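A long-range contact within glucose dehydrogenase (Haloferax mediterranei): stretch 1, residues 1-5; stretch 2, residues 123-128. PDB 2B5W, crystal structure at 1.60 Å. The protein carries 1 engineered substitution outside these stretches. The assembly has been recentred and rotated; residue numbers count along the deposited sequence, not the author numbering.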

# COMPACT_ATOMS: atom_id res chain seq x y z
N MET A 1 -18.52 -2.40 42.37
CA MET A 1 -18.85 -1.36 41.38
C MET A 1 -19.73 -1.92 40.27
O MET A 1 -19.75 -3.12 40.01
CB MET A 1 -17.60 -0.82 40.77
CG MET A 1 -16.95 -1.75 39.84
SD MET A 1 -15.54 -1.05 39.19
CE MET A 1 -14.88 -2.21 38.27
N LYS A 2 -20.41 -0.99 39.59
CA LYS A 2 -21.28 -1.31 38.47
C LYS A 2 -20.47 -1.34 37.19
O LYS A 2 -19.52 -0.60 37.07
CB LYS A 2 -22.43 -0.33 38.33
CG LYS A 2 -23.51 -0.58 39.44
CD LYS A 2 -24.71 0.37 39.41
CE LYS A 2 -25.66 0.08 40.58
NZ LYS A 2 -26.82 1.02 40.65
N ALA A 3 -20.87 -2.21 36.27
CA ALA A 3 -20.25 -2.29 34.93
C ALA A 3 -21.31 -2.73 33.92
O ALA A 3 -22.33 -3.32 34.28
CB ALA A 3 -19.11 -3.24 34.95
N ILE A 4 -21.08 -2.43 32.65
CA ILE A 4 -21.97 -2.81 31.57
C ILE A 4 -21.28 -3.90 30.77
O ILE A 4 -20.15 -3.72 30.31
CB ILE A 4 -22.29 -1.59 30.65
CG1 ILE A 4 -22.90 -0.44 31.46
CG2 ILE A 4 -23.21 -2.02 29.53
CD1 ILE A 4 -24.16 -0.76 32.20
N ALA A 5 -21.95 -5.04 30.62
CA ALA A 5 -21.32 -6.24 30.07
C ALA A 5 -22.25 -6.99 29.13
O ALA A 5 -23.46 -6.81 29.19
CB ALA A 5 -20.90 -7.16 31.18
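Stretch 2 123-128: YMSEFF

Stretch 2 runs antiparallel to stretch 1, their end-to-end directions 165° apart, and one beta bridge sets the register: Ala3 against Ser125, CA to CA 4.0 Å. Tyr123 stays clear of the contact, its CB pointing away, yet its O accepts a weak bond from Ser125 N. Contact begins at Met124, where phi/psi of -79/66 departs from the extended conformation. Met124 O takes a hydrogen bond from Ile4 N at 2.8 Å and also lies 3.1 Å from Ala3 CA, a CA-H...O contact, while its CB packs on Ile4 CB at 4.0 Å. Ser125 is extended (-145/161), and at the bridge its CB lies 3.7 Å from Ala3 CB. Ser125 OG turns back on its own stretch, donating a hydrogen bond to Phe127 O at 2.7 Å. Glu126, at -64/-30, interrupts the extended run and pairs with Lys2 twice: Glu126 N donates to Lys2 O at 3.2 Å, and Glu126 OE1 accepts from Lys2 N at 3.0 Å, nearly linear. A carboxylate thus does the accepting where a ladder would use a carbonyl. At Phe127 the strand begins, its N giving a weak hydrogen bond to Met1 SD at 3.6 Å; that sulfur sits at the ring edge, and Met1 CE reaches Phe127 O at 3.4 Å. Phe128 continues the strand without touching stretch 1.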

# COMPACT_ATOMS: atom_id res chain seq x y z
N TYR A 123 -13.89 -0.86 29.54
CA TYR A 123 -13.83 0.29 30.40
C TYR A 123 -15.19 0.80 30.92
O TYR A 123 -15.21 1.75 31.70
CB TYR A 123 -13.14 1.45 29.66
CG TYR A 123 -11.73 1.10 29.20
CD1 TYR A 123 -10.77 0.72 30.12
CD2 TYR A 123 -11.37 1.15 27.85
CE1 TYR A 123 -9.50 0.38 29.72
CE2 TYR A 123 -10.12 0.81 27.46
CZ TYR A 123 -9.18 0.43 28.39
OH TYR A 123 -7.89 0.08 28.02
N MET A 124 -16.29 0.14 30.53
CA MET A 124 -17.61 0.53 31.00
C MET A 124 -17.86 0.02 32.41
O MET A 124 -18.71 -0.85 32.64
CB MET A 124 -18.72 0.06 30.06
CG MET A 124 -18.75 0.82 28.78
SD MET A 124 -20.10 0.33 27.72
CE MET A 124 -19.83 1.49 26.36
N SER A 125 -17.10 0.54 33.34
CA SER A 125 -17.21 0.23 34.75
C SER A 125 -16.89 1.50 35.49
O SER A 125 -16.29 2.41 34.91
CB SER A 125 -16.27 -0.91 35.17
OG SER A 125 -14.91 -0.65 34.88
N GLU A 126 -17.29 1.62 36.75
CA GLU A 126 -17.06 2.87 37.46
C GLU A 126 -15.59 3.19 37.64
O GLU A 126 -15.23 4.36 37.70
CB GLU A 126 -17.82 2.86 38.79
CG GLU A 126 -19.32 2.82 38.56
CD GLU A 126 -20.14 2.87 39.84
OE1 GLU A 126 -20.21 1.84 40.54
OE2 GLU A 126 -20.75 3.93 40.10
N PHE A 127 -14.75 2.16 37.74
CA PHE A 127 -13.30 2.28 37.88
C PHE A 127 -12.61 1.26 36.99
O PHE A 127 -13.16 0.20 36.68
CB PHE A 127 -12.82 2.07 39.32
CG PHE A 127 -13.37 3.06 40.29
CD1 PHE A 127 -12.66 4.21 40.63
CD2 PHE A 127 -14.64 2.87 40.82
CE1 PHE A 127 -13.20 5.13 41.50
CE2 PHE A 127 -15.18 3.80 41.68
CZ PHE A 127 -14.47 4.92 42.04
N PHE A 128 -11.39 1.59 36.57
CA PHE A 128 -10.53 0.64 35.91
C PHE A 128 -9.06 0.95 36.24
O PHE A 128 -8.74 2.05 36.70
CB PHE A 128 -10.78 0.59 34.38
CG PHE A 128 -10.44 1.85 33.63
CD1 PHE A 128 -11.39 2.85 33.44
CD2 PHE A 128 -9.16 2.05 33.13
CE1 PHE A 128 -11.08 4.01 32.73
CE2 PHE A 128 -8.82 3.22 32.43
CZ PHE A 128 -9.77 4.19 32.23